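PDB 6Z0C: maquette-3 from Escherichia coli, which serves as an artificial four-helix-bundle scaffold, probably made to study how buried charged networks in a hydrophobic core bear on structural stability. Local coordinates for residues Q15-L20 with Q177-L182; Q22-L27 with R170-L175; L36-Q41 with R156-G161. One frame throughout, in Å; residues are numbered along the deposited sequence.

Interaction 1: Q15-L20 with Q177-L182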
loop_
_atom_site.group_PDB
_atom_site.type_symbol
_atom_site.label_atom_id
_atom_site.label_comp_id
_atom_site.label_asym_id
_atom_site.label_seq_id
_atom_site.Cartn_x
_atom_site.Cartn_y
_atom_site.Cartn_z
ATOM N N GLN A 15 -11.850 -9.108 -9.649
ATOM C CA GLN A 15 -10.721 -10.067 -9.794
ATOM C C GLN A 15 -9.407 -9.285 -9.910
ATOM O O GLN A 15 -8.443 -9.647 -9.213
ATOM C CB GLN A 15 -10.930 -10.989 -10.996
ATOM C CG GLN A 15 -9.832 -12.035 -11.171
ATOM C CD GLN A 15 -9.674 -12.958 -9.984
ATOM O OE1 GLN A 15 -9.187 -12.567 -8.923
ATOM N NE2 GLN A 15 -10.058 -14.211 -10.165
ATOM N N GLU A 16 -9.382 -8.251 -10.758
ATOM C CA GLU A 16 -8.210 -7.361 -10.971
ATOM C C GLU A 16 -7.784 -6.751 -9.629
ATOM O O GLU A 16 -6.578 -6.774 -9.321
ATOM C CB GLU A 16 -8.547 -6.288 -12.008
ATOM C CG GLU A 16 -7.333 -5.543 -12.519
ATOM C CD GLU A 16 -7.623 -4.482 -13.570
ATOM O OE1 GLU A 16 -6.759 -3.612 -13.763
ATOM O OE2 GLU A 16 -8.707 -4.527 -14.190
ATOM N N PHE A 17 -8.742 -6.248 -8.850
ATOM C CA PHE A 17 -8.514 -5.619 -7.523
ATOM C C PHE A 17 -8.017 -6.679 -6.527
ATOM O O PHE A 17 -7.080 -6.377 -5.768
ATOM C CB PHE A 17 -9.788 -4.925 -7.035
ATOM C CG PHE A 17 -9.589 -3.797 -6.051
ATOM C CD1 PHE A 17 -10.606 -2.882 -5.833
ATOM C CD2 PHE A 17 -8.404 -3.636 -5.346
ATOM C CE1 PHE A 17 -10.447 -1.844 -4.928
ATOM C CE2 PHE A 17 -8.248 -2.599 -4.441
ATOM C CZ PHE A 17 -9.270 -1.706 -4.234
ATOM N N GLN A 18 -8.623 -7.871 -6.515
ATOM C CA GLN A 18 -8.192 -8.994 -5.636
ATOM C C GLN A 18 -6.722 -9.304 -5.936
ATOM O O GLN A 18 -5.930 -9.376 -4.980
ATOM C CB GLN A 18 -9.076 -10.231 -5.821
ATOM C CG GLN A 18 -10.427 -10.128 -5.124
ATOM C CD GLN A 18 -11.361 -11.264 -5.465
ATOM O OE1 GLN A 18 -11.232 -11.918 -6.500
ATOM N NE2 GLN A 18 -12.328 -11.504 -4.594
ATOM N N GLN A 19 -6.373 -9.446 -7.218
ATOM C CA GLN A 19 -4.985 -9.736 -7.671
ATOM C C GLN A 19 -4.063 -8.581 -7.260
ATOM O O GLN A 19 -2.935 -8.859 -6.826
ATOM C CB GLN A 19 -4.939 -9.984 -9.180
ATOM C CG GLN A 19 -5.542 -11.322 -9.584
ATOM C CD GLN A 19 -5.258 -11.688 -11.020
ATOM O OE1 GLN A 19 -4.258 -11.272 -11.603
ATOM N NE2 GLN A 19 -6.139 -12.488 -11.601
ATOM N N LEU A 20 -4.526 -7.333 -7.369
ATOM C CA LEU A 20 -3.713 -6.140 -7.018
ATOM C C LEU A 20 -3.405 -6.154 -5.516
ATOM O O LEU A 20 -2.248 -5.897 -5.153
ATOM C CB LEU A 20 -4.455 -4.866 -7.430
ATOM C CG LEU A 20 -3.734 -3.555 -7.127
ATOM C CD1 LEU A 20 -2.338 -3.543 -7.732
ATOM C CD2 LEU A 20 -4.548 -2.373 -7.635
ATOM N N GLN A 177 -2.116 3.636 -6.033
ATOM C CA GLN A 177 -2.715 4.583 -7.005
ATOM C C GLN A 177 -3.574 3.788 -8.002
ATOM O O GLN A 177 -4.693 4.248 -8.302
ATOM C CB GLN A 177 -1.600 5.436 -7.621
ATOM C CG GLN A 177 -0.983 6.410 -6.618
ATOM C CD GLN A 177 0.403 6.891 -6.981
ATOM O OE1 GLN A 177 1.013 6.437 -7.945
ATOM N NE2 GLN A 177 0.926 7.826 -6.200
ATOM N N LYS A 178 -3.102 2.620 -8.459
ATOM C CA LYS A 178 -3.885 1.701 -9.335
ATOM C C LYS A 178 -5.148 1.240 -8.597
ATOM O O LYS A 178 -6.214 1.169 -9.235
ATOM C CB LYS A 178 -3.060 0.485 -9.771
ATOM C CG LYS A 178 -2.019 0.767 -10.844
ATOM C CD LYS A 178 -1.387 -0.485 -11.405
ATOM C CE LYS A 178 -0.306 -0.200 -12.423
ATOM N NZ LYS A 178 0.472 -1.420 -12.736
ATOM N N ALA A 179 -5.036 0.935 -7.304
ATOM C CA ALA A 179 -6.171 0.483 -6.468
ATOM C C ALA A 179 -7.236 1.588 -6.430
ATOM O O ALA A 179 -8.433 1.263 -6.546
ATOM C CB ALA A 179 -5.693 0.112 -5.086
ATOM N N GLN A 180 -6.818 2.851 -6.302
ATOM C CA GLN A 180 -7.758 4.004 -6.232
ATOM C C GLN A 180 -8.459 4.172 -7.589
ATOM O O GLN A 180 -9.649 4.526 -7.579
ATOM C CB GLN A 180 -7.034 5.253 -5.726
ATOM C CG GLN A 180 -6.681 5.151 -4.247
ATOM C CD GLN A 180 -5.925 6.349 -3.730
ATOM O OE1 GLN A 180 -6.480 7.431 -3.569
ATOM N NE2 GLN A 180 -4.647 6.156 -3.446
ATOM N N GLN A 181 -7.781 3.869 -8.703
ATOM C CA GLN A 181 -8.404 3.814 -10.056
ATOM C C GLN A 181 -9.497 2.743 -10.087
ATOM O O GLN A 181 -10.572 3.010 -10.641
ATOM C CB GLN A 181 -7.403 3.452 -11.153
ATOM C CG GLN A 181 -6.612 4.624 -11.695
ATOM C CD GLN A 181 -5.615 4.156 -12.726
ATOM O OE1 GLN A 181 -4.461 3.882 -12.412
ATOM N NE2 GLN A 181 -6.064 4.022 -13.963
ATOM N N LEU A 182 -9.206 1.555 -9.556
ATOM C CA LEU A 182 -10.150 0.408 -9.584
ATOM C C LEU A 182 -11.386 0.743 -8.742
ATOM O O LEU A 182 -12.484 0.334 -9.151
ATOM C CB LEU A 182 -9.455 -0.859 -9.081
ATOM C CG LEU A 182 -8.441 -1.477 -10.043
ATOM C CD1 LEU A 182 -7.838 -2.740 -9.446
ATOM C CD2 LEU A 182 -9.076 -1.784 -11.392
#
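The helical segments 15-20 and 177-182 run antiparallel at 159°, their axes 10.2 Å apart, and the CA atoms of Phe17 and Leu182 face each other at 6.6 Å. The contact is apolar at its centre. Leu182 reaches across with CD1, which stops 3.5 Å from Phe17 CA. The same methyl also touches Phe17 CB and Leu20 CD2. The side chains of Phe17 and Leu182 lie alongside each other, pointing opposite ways, and Leu182 CB lies over one face of the ring. With Phe17 CG anti to the backbone N (chi1 -155°), CG comes to 4.0 Å from Leu182 CD1. The ring meets Ala179 obliquely, with Phe17 CE2 3.8 Å from Ala179 CB. This is a core layer of a four-helix bundle: Phe17 also touches Leu86 on helix 52-99 and Ile118 on helix 105-144, and Ala179 touches Leu122. An alanine in place of Phe17 would probably open a gap between the helices, leaving Ala179 CB and Leu182 CB without the ring. Leu20 presses its CD2 onto the opposing backbone, 3.4 Å from Ala179 N. Leu20 CD2 is also 3.5 Å from Ala179 CA, tight for two carbons. At the exposed border, extended Glu16 crosses Leu182 at about a right angle, and its CD touches Leu182 CD2.

Interaction 2: Q22-L27 with R170-L175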
loop_
_atom_site.group_PDB
_atom_site.type_symbol
_atom_site.label_atom_id
_atom_site.label_comp_id
_atom_site.label_asym_id
_atom_site.label_seq_id
_atom_site.Cartn_x
_atom_site.Cartn_y
_atom_site.Cartn_z
ATOM N N GLN A 22 -3.232 -8.740 -3.573
ATOM C CA GLN A 22 -2.261 -9.854 -3.394
ATOM C C GLN A 22 -0.860 -9.347 -3.764
ATOM O O GLN A 22 0.083 -9.607 -2.992
ATOM C CB GLN A 22 -2.669 -11.072 -4.223
ATOM C CG GLN A 22 -3.899 -11.787 -3.681
ATOM C CD GLN A 22 -4.351 -12.925 -4.565
ATOM O OE1 GLN A 22 -3.584 -13.472 -5.354
ATOM N NE2 GLN A 22 -5.616 -13.295 -4.435
ATOM N N GLU A 23 -0.736 -8.636 -4.888
ATOM C CA GLU A 23 0.540 -8.031 -5.358
ATOM C C GLU A 23 1.053 -7.043 -4.302
ATOM O O GLU A 23 2.260 -7.057 -4.013
ATOM C CB GLU A 23 0.339 -7.349 -6.714
ATOM C CG GLU A 23 1.620 -6.802 -7.314
ATOM C CD GLU A 23 1.484 -6.260 -8.726
ATOM O OE1 GLU A 23 0.332 -6.125 -9.206
ATOM O OE2 GLU A 23 2.528 -5.968 -9.343
ATOM N N ILE A 24 0.165 -6.216 -3.746
ATOM C CA ILE A 24 0.492 -5.252 -2.655
ATOM C C ILE A 24 1.015 -6.024 -1.431
ATOM O O ILE A 24 2.061 -5.630 -0.890
ATOM C CB ILE A 24 -0.725 -4.367 -2.328
ATOM C CG1 ILE A 24 -0.915 -3.292 -3.403
ATOM C CG2 ILE A 24 -0.607 -3.774 -0.933
ATOM C CD1 ILE A 24 -2.217 -2.535 -3.310
ATOM N N GLN A 25 0.320 -7.074 -0.999
ATOM C CA GLN A 25 0.726 -7.872 0.194
ATOM C C GLN A 25 2.105 -8.502 -0.046
ATOM O O GLN A 25 2.926 -8.503 0.897
ATOM C CB GLN A 25 -0.333 -8.920 0.537
ATOM C CG GLN A 25 -1.663 -8.300 0.943
ATOM C CD GLN A 25 -2.311 -9.020 2.098
ATOM O OE1 GLN A 25 -2.739 -10.166 1.974
ATOM N NE2 GLN A 25 -2.392 -8.346 3.234
ATOM N N GLN A 26 2.363 -9.004 -1.257
ATOM C CA GLN A 26 3.668 -9.621 -1.617
ATOM C C GLN A 26 4.763 -8.550 -1.587
ATOM O O GLN A 26 5.854 -8.848 -1.067
ATOM C CB GLN A 26 3.610 -10.308 -2.984
ATOM C CG GLN A 26 4.917 -10.988 -3.380
ATOM C CD GLN A 26 5.359 -12.042 -2.392
ATOM O OE1 GLN A 26 4.544 -12.708 -1.754
ATOM N NE2 GLN A 26 6.665 -12.206 -2.258
ATOM N N LEU A 27 4.499 -7.354 -2.124
ATOM C CA LEU A 27 5.505 -6.259 -2.159
ATOM C C LEU A 27 5.804 -5.803 -0.724
ATOM O O LEU A 27 6.979 -5.579 -0.417
ATOM C CB LEU A 27 5.014 -5.108 -3.045
ATOM C CG LEU A 27 5.939 -3.891 -3.127
ATOM C CD1 LEU A 27 7.381 -4.295 -3.406
ATOM C CD2 LEU A 27 5.454 -2.917 -4.195
ATOM N N ARG A 170 8.265 3.331 -4.089
ATOM C CA ARG A 170 7.626 4.025 -5.243
ATOM C C ARG A 170 6.752 3.039 -6.020
ATOM O O ARG A 170 5.693 3.448 -6.523
ATOM C CB ARG A 170 8.674 4.621 -6.181
ATOM C CG ARG A 170 9.469 5.749 -5.551
ATOM C CD ARG A 170 10.058 6.652 -6.608
ATOM N NE ARG A 170 11.105 7.470 -6.034
ATOM C CZ ARG A 170 10.907 8.547 -5.280
ATOM N NH1 ARG A 170 9.682 8.963 -4.995
ATOM N NH2 ARG A 170 11.951 9.212 -4.817
ATOM N N GLU A 171 7.206 1.792 -6.143
ATOM C CA GLU A 171 6.442 0.702 -6.802
ATOM C C GLU A 171 5.147 0.480 -6.008
ATOM O O GLU A 171 4.080 0.369 -6.634
ATOM C CB GLU A 171 7.308 -0.557 -6.898
ATOM C CG GLU A 171 7.084 -1.352 -8.168
ATOM C CD GLU A 171 7.370 -0.591 -9.452
ATOM O OE1 GLU A 171 8.549 -0.263 -9.701
ATOM O OE2 GLU A 171 6.410 -0.318 -10.193
ATOM N N LEU A 172 5.240 0.465 -4.677
ATOM C CA LEU A 172 4.083 0.261 -3.766
ATOM C C LEU A 172 3.109 1.440 -3.900
ATOM O O LEU A 172 1.899 1.182 -4.006
ATOM C CB LEU A 172 4.594 0.102 -2.331
ATOM C CG LEU A 172 3.531 -0.115 -1.256
ATOM C CD1 LEU A 172 2.633 -1.296 -1.595
ATOM C CD2 LEU A 172 4.181 -0.310 0.103
ATOM N N LEU A 173 3.609 2.682 -3.926
ATOM C CA LEU A 173 2.758 3.886 -4.153
ATOM C C LEU A 173 1.958 3.709 -5.450
ATOM O O LEU A 173 0.750 3.988 -5.430
ATOM C CB LEU A 173 3.611 5.160 -4.214
ATOM C CG LEU A 173 3.795 5.914 -2.900
ATOM C CD1 LEU A 173 4.570 7.204 -3.130
ATOM C CD2 LEU A 173 2.458 6.218 -2.235
ATOM N N GLN A 174 2.602 3.265 -6.535
ATOM C CA GLN A 174 1.942 3.076 -7.859
ATOM C C GLN A 174 0.801 2.052 -7.742
ATOM O O GLN A 174 -0.258 2.280 -8.352
ATOM C CB GLN A 174 2.957 2.650 -8.918
ATOM C CG GLN A 174 3.921 3.765 -9.298
ATOM C CD GLN A 174 4.984 3.298 -10.259
ATOM O OE1 GLN A 174 4.688 2.860 -11.369
ATOM N NE2 GLN A 174 6.238 3.408 -9.847
ATOM N N LEU A 175 1.008 0.953 -7.011
ATOM C CA LEU A 175 -0.026 -0.102 -6.841
ATOM C C LEU A 175 -1.221 0.484 -6.080
ATOM O O LEU A 175 -2.352 0.154 -6.448
ATOM C CB LEU A 175 0.561 -1.318 -6.114
ATOM C CG LEU A 175 1.701 -2.046 -6.826
ATOM C CD1 LEU A 175 2.118 -3.283 -6.045
ATOM C CD2 LEU A 175 1.338 -2.418 -8.256
#
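Glu23 O accepts the backbone hydrogen bond of Leu27 N at 2.9 Å, one helical turn on. The bond joins two residues whose side chains both meet Leu175 on the facing helix. Leu175 CD1 touches both, Glu23 at CG and Leu27 at CD2, the latter at 3.8 Å. Ile24 flanks the same leucine, its CG1 3.7 Å from Leu175 CB, and the two side chains pass one another heading opposite ways. CG2 of Ile24, anti to the backbone N, meets Leu172 CD1 at 4.1 Å, and these two side chains cross at about a right angle. Leu27 CD2 is pressed onto the opposing backbone, 3.4 Å from Leu172 N. Leu27 CD2 is 3.5 Å from Leu172 CA, tight for two carbons.

The polar groups stay at the border. Glu23 is extended and lays its carboxylate beside Leu175 CD2. Glu171 meets Leu27 CD2 with its carbonyl carbon and CB, and its bent chain leads the carboxylate away. The two acids are 6.9 Å apart, measured from Glu23 OE2 to Glu171 OE2, so any repulsion between them is probably modest. On the outer side, Arg170 NH2 makes a salt bridge to Glu137 OE1 of helix 105-144.

The segments run antiparallel at 161°. Ile24 also touches Phe125 of helix 105-144, so the apolar face continues into the bundle. Leu20, Ile24 and Leu27 recur at intervals of four and three residues, as do Leu172, Leu175 and Ala179 at three and four: the heptad spacing typical of coiled-coil-like four-helix bundles.

Interaction 3: L36-Q41 with R156-G161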
loop_
_atom_site.group_PDB
_atom_site.type_symbol
_atom_site.label_atom_id
_atom_site.label_comp_id
_atom_site.label_asym_id
_atom_site.label_seq_id
_atom_site.Cartn_x
_atom_site.Cartn_y
_atom_site.Cartn_z
ATOM N N LEU A 36 14.341 -5.213 7.315
ATOM C CA LEU A 36 14.911 -5.926 8.489
ATOM C C LEU A 36 16.393 -6.230 8.228
ATOM O O LEU A 36 17.193 -6.090 9.170
ATOM C CB LEU A 36 14.101 -7.194 8.781
ATOM C CG LEU A 36 14.422 -7.883 10.109
ATOM C CD1 LEU A 36 14.427 -6.893 11.267
ATOM C CD2 LEU A 36 13.437 -9.006 10.388
ATOM N N GLN A 37 16.753 -6.604 6.995
ATOM C CA GLN A 37 18.167 -6.826 6.586
ATOM C C GLN A 37 18.942 -5.520 6.803
ATOM O O GLN A 37 20.050 -5.573 7.354
ATOM C CB GLN A 37 18.248 -7.316 5.138
ATOM C CG GLN A 37 17.750 -8.744 4.957
ATOM C CD GLN A 37 17.720 -9.207 3.518
ATOM O OE1 GLN A 37 17.672 -8.410 2.581
ATOM N NE2 GLN A 37 17.735 -10.519 3.334
ATOM N N ILE A 38 18.350 -4.381 6.433
ATOM C CA ILE A 38 19.001 -3.042 6.541
ATOM C C ILE A 38 19.138 -2.648 8.017
ATOM O O ILE A 38 20.178 -2.071 8.350
ATOM C CB ILE A 38 18.259 -1.999 5.683
ATOM C CG1 ILE A 38 18.644 -2.178 4.212
ATOM C CG2 ILE A 38 18.523 -0.583 6.176
ATOM C CD1 ILE A 38 17.765 -1.435 3.239
ATOM N N ILE A 39 18.160 -2.969 8.874
ATOM C CA ILE A 39 18.262 -2.736 10.348
ATOM C C ILE A 39 19.543 -3.406 10.867
ATOM O O ILE A 39 20.276 -2.769 11.648
ATOM C CB ILE A 39 17.010 -3.232 11.103
ATOM C CG1 ILE A 39 15.808 -2.319 10.846
ATOM C CG2 ILE A 39 17.301 -3.364 12.589
ATOM C CD1 ILE A 39 14.574 -2.646 11.647
ATOM N N LYS A 40 19.802 -4.649 10.456
ATOM C CA LYS A 40 20.986 -5.424 10.916
ATOM C C LYS A 40 22.265 -4.749 10.403
ATOM O O LYS A 40 23.230 -4.676 11.180
ATOM C CB LYS A 40 20.870 -6.886 10.479
ATOM C CG LYS A 40 19.701 -7.635 11.107
ATOM C CD LYS A 40 19.549 -9.054 10.610
ATOM C CE LYS A 40 20.724 -9.933 10.974
ATOM N NZ LYS A 40 20.425 -11.366 10.742
ATOM N N GLN A 41 22.251 -4.253 9.160
ATOM C CA GLN A 41 23.385 -3.516 8.532
ATOM C C GLN A 41 23.641 -2.205 9.286
ATOM O O GLN A 41 24.821 -1.870 9.517
ATOM C CB GLN A 41 23.100 -3.209 7.060
ATOM C CG GLN A 41 23.264 -4.400 6.130
ATOM C CD GLN A 41 23.015 -4.001 4.697
ATOM O OE1 GLN A 41 22.032 -4.403 4.083
ATOM N NE2 GLN A 41 23.898 -3.176 4.157
ATOM N N ARG A 156 28.554 2.544 2.175
ATOM C CA ARG A 156 28.247 2.486 0.720
ATOM C C ARG A 156 27.267 1.333 0.460
ATOM O O ARG A 156 26.334 1.531 -0.337
ATOM C CB ARG A 156 29.527 2.347 -0.115
ATOM C CG ARG A 156 29.481 3.092 -1.442
ATOM C CD ARG A 156 30.841 3.198 -2.110
ATOM N NE ARG A 156 31.064 2.138 -3.085
ATOM C CZ ARG A 156 30.867 2.239 -4.400
ATOM N NH1 ARG A 156 30.438 3.371 -4.940
ATOM N NH2 ARG A 156 31.107 1.198 -5.179
ATOM N N GLU A 157 27.455 0.183 1.115
ATOM C CA GLU A 157 26.530 -0.983 1.015
ATOM C C GLU A 157 25.158 -0.600 1.583
ATOM O O GLU A 157 24.138 -0.987 0.985
ATOM C CB GLU A 157 27.104 -2.205 1.738
ATOM C CG GLU A 157 28.183 -2.917 0.944
ATOM C CD GLU A 157 27.761 -3.303 -0.464
ATOM O OE1 GLU A 157 28.205 -2.629 -1.417
ATOM O OE2 GLU A 157 26.979 -4.266 -0.601
ATOM N N LEU A 158 25.140 0.132 2.698
ATOM C CA LEU A 158 23.901 0.617 3.361
ATOM C C LEU A 158 23.149 1.546 2.399
ATOM O O LEU A 158 21.917 1.414 2.280
ATOM C CB LEU A 158 24.302 1.331 4.655
ATOM C CG LEU A 158 23.164 1.850 5.527
ATOM C CD1 LEU A 158 22.270 0.711 6.004
ATOM C CD2 LEU A 158 23.724 2.625 6.707
ATOM N N LEU A 159 23.872 2.442 1.722
ATOM C CA LEU A 159 23.287 3.404 0.751
ATOM C C LEU A 159 22.662 2.629 -0.414
ATOM O O LEU A 159 21.522 2.946 -0.774
ATOM C CB LEU A 159 24.373 4.372 0.270
ATOM C CG LEU A 159 23.938 5.369 -0.803
ATOM C CD1 LEU A 159 22.743 6.188 -0.342
ATOM C CD2 LEU A 159 25.088 6.284 -1.184
ATOM N N LYS A 160 23.377 1.647 -0.972
ATOM C CA LYS A 160 22.881 0.793 -2.088
ATOM C C LYS A 160 21.556 0.144 -1.677
ATOM O O LYS A 160 20.606 0.170 -2.488
ATOM C CB LYS A 160 23.898 -0.290 -2.458
ATOM C CG LYS A 160 25.085 0.172 -3.289
ATOM C CD LYS A 160 25.948 -0.987 -3.747
ATOM C CE LYS A 160 27.213 -0.555 -4.456
ATOM N NZ LYS A 160 27.999 -1.720 -4.928
ATOM N N GLY A 161 21.505 -0.416 -0.464
ATOM C CA GLY A 161 20.293 -1.028 0.109
ATOM C C GLY A 161 19.148 -0.032 0.170
ATOM O O GLY A 161 18.034 -0.378 -0.277
#
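Ile38 CG1 is anti to the carbonyl carbon, and chi2 of 167° extends the chain to CD1, which meets Gly161; CG2, anti to the backbone N, meets Leu158. The CD1 methyl of Ile38 lies 3.6 Å from Gly161 C and close to its carbonyl oxygen. Gly161 has no CB, so Ile38 packs directly on main chain. A CB there would point toward Ile38 and stand tight against CD1. The second branch of Ile38, CG2, is 4.0 Å from Leu158 CD1, and the two side chains cross obliquely. Leu158 CD1 also touches Gln41 at CB, at 4.1 Å. Segments 36-41 and 156-161 run antiparallel at 162°, their axes 10.4 Å apart, on neighbouring helices 4-48 and 152-194 of the four-helix bundle. Leu158 reaches the other two helices as well, touching Leu58 of helix 52-99 and Leu143 of helix 105-144. Ile38 packs further along its partner helix, on Lys162 and Val165. Gln41 covers the border of the contact. Its chain is extended, and Gln41 NE2 comes to 3.8 Å from Leu158 N, near the carbonyl carbon and CB of Glu157. This is packing of the amide on the backbone. Glu157 bends at chi2, and its OE1 lies 3.6 Å from Lys160 NZ of the same helix, a long salt bridge between two exposed residues.

Overall arrangement
All three interactions join helix 4-48 to helix 152-194, the first and last of the four long helices. Their order is opposite on the two: going from 1 to 3 means moving forward along helix 4-48 and backward along helix 152-194, as antiparallel pairing requires. Interactions 1 and 2 have centres about 10 Å apart and touch, with Leu20 CD2 3.6 Å from Leu175 O. Interaction 3 lies farther out, its centre about 21 Å from that of interaction 2 and about 31 Å from that of interaction 1. One helix pair thus stays together over a long distance, with helices 52-99 and 105-144 completing the bundle.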